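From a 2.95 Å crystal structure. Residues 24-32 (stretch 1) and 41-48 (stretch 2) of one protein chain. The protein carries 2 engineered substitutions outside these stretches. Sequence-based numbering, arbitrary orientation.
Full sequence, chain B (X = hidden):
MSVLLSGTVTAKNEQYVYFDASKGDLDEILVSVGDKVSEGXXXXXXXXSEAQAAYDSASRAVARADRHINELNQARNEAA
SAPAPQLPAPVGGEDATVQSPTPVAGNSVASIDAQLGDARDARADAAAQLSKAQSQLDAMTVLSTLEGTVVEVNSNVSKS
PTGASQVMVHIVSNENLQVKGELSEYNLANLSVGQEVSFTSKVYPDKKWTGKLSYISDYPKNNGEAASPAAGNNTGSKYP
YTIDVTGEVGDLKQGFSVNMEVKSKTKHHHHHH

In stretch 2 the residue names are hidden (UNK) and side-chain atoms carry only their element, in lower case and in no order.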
# COMPACT_ATOMS: atom_id res chain seq x y z
N GLY B 24 10.47 13.66 -4.70
CA GLY B 24 9.82 14.45 -5.73
C GLY B 24 9.80 13.83 -7.11
O GLY B 24 9.10 12.83 -7.34
N ASP B 25 10.54 14.42 -8.04
CA ASP B 25 10.57 13.99 -9.43
C ASP B 25 12.01 13.89 -9.91
O ASP B 25 12.89 14.62 -9.44
CB ASP B 25 9.80 14.96 -10.34
CG ASP B 25 8.30 14.90 -10.12
OD1 ASP B 25 7.80 13.83 -9.70
OD2 ASP B 25 7.62 15.92 -10.36
N LEU B 26 12.26 12.98 -10.85
CA LEU B 26 13.59 12.76 -11.39
C LEU B 26 13.85 13.67 -12.58
O LEU B 26 12.99 13.83 -13.45
CB LEU B 26 13.77 11.30 -11.80
CG LEU B 26 14.92 10.94 -12.75
CD1 LEU B 26 16.28 11.33 -12.19
CD2 LEU B 26 14.88 9.46 -13.11
N ASP B 27 15.04 14.27 -12.61
CA ASP B 27 15.47 15.05 -13.76
C ASP B 27 16.38 14.22 -14.65
O ASP B 27 15.97 13.77 -15.73
CB ASP B 27 16.18 16.33 -13.32
CG ASP B 27 16.50 17.25 -14.48
OD1 ASP B 27 17.31 18.18 -14.30
OD2 ASP B 27 15.94 17.04 -15.58
N GLU B 28 17.62 14.02 -14.20
CA GLU B 28 18.59 13.19 -14.91
C GLU B 28 19.25 12.22 -13.94
O GLU B 28 19.24 12.42 -12.72
CB GLU B 28 19.68 14.04 -15.59
CG GLU B 28 19.18 15.19 -16.43
CD GLU B 28 20.32 16.08 -16.88
OE1 GLU B 28 21.46 15.57 -16.98
OE2 GLU B 28 20.10 17.29 -17.11
N ILE B 29 19.86 11.18 -14.50
CA ILE B 29 20.64 10.22 -13.73
C ILE B 29 22.15 10.36 -13.96
O ILE B 29 22.94 9.80 -13.19
CB ILE B 29 20.15 8.78 -14.00
CG1 ILE B 29 18.64 8.68 -13.81
CG2 ILE B 29 20.85 7.75 -13.15
CD1 ILE B 29 18.13 7.26 -13.80
N LEU B 30 22.57 11.12 -14.97
CA LEU B 30 23.94 11.64 -15.10
C LEU B 30 25.04 10.58 -14.97
O LEU B 30 26.21 10.95 -14.79
CB LEU B 30 24.17 12.80 -14.11
CG LEU B 30 24.08 12.67 -12.57
CD1 LEU B 30 25.27 11.94 -11.99
CD2 LEU B 30 23.92 14.04 -11.94
N VAL B 31 24.72 9.30 -15.06
CA VAL B 31 25.73 8.24 -15.18
C VAL B 31 25.23 7.22 -16.19
O VAL B 31 24.04 6.92 -16.25
CB VAL B 31 26.05 7.56 -13.83
CG1 VAL B 31 26.92 8.45 -12.95
CG2 VAL B 31 24.77 7.15 -13.11
N SER B 32 26.16 6.69 -16.98
CA SER B 32 25.86 5.62 -17.92
C SER B 32 26.52 4.33 -17.46
O SER B 32 27.58 4.35 -16.83
CB SER B 32 26.35 5.98 -19.33
OG SER B 32 25.64 7.10 -19.84
N UNK B 41 30.73 11.15 -5.51
CA UNK B 41 30.18 11.60 -6.78
C UNK B 41 28.67 11.43 -6.82
O UNK B 41 28.13 10.43 -6.35
n UNK B 41 30.31 10.61 -11.65
c UNK B 41 30.23 11.20 -9.31
c UNK B 41 30.89 10.48 -10.46
c UNK B 41 30.82 10.83 -7.95
o UNK B 41 31.91 9.81 -10.29
N UNK B 42 27.99 12.43 -7.37
CA UNK B 42 26.55 12.33 -7.56
C UNK B 42 26.22 11.28 -8.61
O UNK B 42 26.99 11.04 -9.55
c UNK B 42 25.98 13.69 -7.98
N UNK B 43 25.06 10.62 -8.44
CA UNK B 43 24.59 9.64 -9.42
C UNK B 43 23.13 9.79 -9.81
O UNK B 43 22.70 9.13 -10.75
c UNK B 43 24.79 8.20 -8.93
c UNK B 43 26.38 6.30 -8.61
c UNK B 43 26.03 8.03 -6.85
c UNK B 43 26.11 7.77 -8.32
N UNK B 44 22.34 10.59 -9.09
CA UNK B 44 21.00 10.96 -9.54
C UNK B 44 20.72 12.37 -9.03
O UNK B 44 21.13 12.73 -7.92
c UNK B 44 19.89 9.99 -9.05
c UNK B 44 19.91 8.65 -9.79
c UNK B 44 19.98 9.76 -7.58
N UNK B 45 20.03 13.15 -9.84
CA UNK B 45 19.59 14.49 -9.45
C UNK B 45 18.08 14.58 -9.65
O UNK B 45 17.60 14.46 -10.78
n UNK B 45 19.00 19.59 -10.74
c UNK B 45 19.56 16.90 -10.33
c UNK B 45 19.30 19.19 -9.34
c UNK B 45 20.31 15.57 -10.27
c UNK B 45 20.08 17.89 -9.29
N UNK B 46 17.35 14.76 -8.56
CA UNK B 46 15.95 15.10 -8.64
C UNK B 46 15.80 16.59 -8.93
O UNK B 46 16.72 17.38 -8.73
c UNK B 46 15.05 10.55 -6.36
c UNK B 46 15.17 13.26 -7.00
o UNK B 46 14.99 9.21 -6.04
c UNK B 46 16.18 12.65 -6.27
c UNK B 46 14.09 12.48 -7.40
c UNK B 46 16.13 11.30 -5.95
c UNK B 46 14.02 11.13 -7.08
c UNK B 46 15.22 14.74 -7.34
N UNK B 47 14.61 16.97 -9.41
CA UNK B 47 14.35 18.37 -9.74
C UNK B 47 14.25 19.20 -8.47
O UNK B 47 13.32 19.02 -7.67
o UNK B 47 12.59 19.83 -10.53
c UNK B 47 13.07 18.50 -10.56
N UNK B 48 15.19 20.14 -8.29
CA UNK B 48 15.36 20.87 -7.04
C UNK B 48 14.54 22.16 -6.97
O UNK B 48 14.87 23.04 -6.17
o UNK B 48 17.44 21.61 -8.04
c UNK B 48 16.84 21.18 -6.83

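At position 41 three carbons form an unbranched run, the third bearing one oxygen and one nitrogen. The chain leaves the backbone sideways but, extended in t, t, brings that nitrogen to 4.2 Å from Val31 CG1. An amide at the end of a two-carbon arm is glutamine, Gln41.

The single side-chain carbon at position 42 lies 4.4 Å from Leu30 CD1; one carbon and no more is alanine. The backbone is met more closely: Leu30 CD1 is 3.1 Å from Ala42 O.

Position 43 shows four carbons, forked at the second. The first of them, CB, packs 4.3 Å from Val31 CG2, an apolar contact between buried residues. With the branch one atom beyond CB, this is leucine. Leu43 O stands 2.5 Å from Ile29 O, two acceptors with no hydrogen bond between them.

Position 44 has three carbons, the first carrying the other two. Although its CA-to-CB bond points away from stretch 1, one of the outer carbons still comes within 3.6 Å of Ile29 CG2, so two beta-branched side chains meet in a buried spot. Branching directly at CB identifies valine, Val44, and the carbon in contact is its CG1.

At position 45, four carbons run in a row and end in nitrogen. The chain sits on the same face of the sheet as Glu28, yet the charge nearest its nitrogen here is on Asp27: the nitrogen is 4.2 Å from Asp27 OD1. This is the pattern of lysine, Lys45, so opposite charges are near each other but too far apart for a salt bridge. The backbone does the firmer work. Lys45 N donates to Glu28 O at 3.1 Å, nearly straight, and Lys45 O accepts from Asp27 N at 3.2 Å and, weakly, from Glu28 N at 3.4 Å.

Position 46 has one carbon followed by a six-carbon ring bearing an oxygen. Asp25 O lies at the ring's edge, near its plane, and is 3.1 Å from CB of position 46. The ring is that of tyrosine; Leu26 N is 3.9 Å from Tyr46 CD1. The hydroxyl is hydrogen-bonded elsewhere in the structure, so this buried ring does not leave a polar atom unsatisfied.

Position 47 has one carbon and then one oxygen. Its one hydrogen bond to stretch 1 comes from the backbone, whose N donates to Asp25 O at 2.9 Å. The side chain is that of serine, Ser47.

Position 48 again has one carbon and one oxygen, points away from stretch 1 and makes no contact with it: another serine. Ser48 occupies the N-cap position before a helix, without a capping bond from its side chain.

The contact works as a short antiparallel pairing with a beta bulge. Leu26 pairs with Tyr46 and Glu28 with Lys45, so the register slips by one, and Lys45 O serves two consecutive amides. Beyond the ladder, Ile29, Leu30 and Val31 continue the contact through apolar packing. Backbone bonds fix the register, and aliphatic side chains fill the space where the bonding stops.

Stretch 2 41-48: QALVKYSS
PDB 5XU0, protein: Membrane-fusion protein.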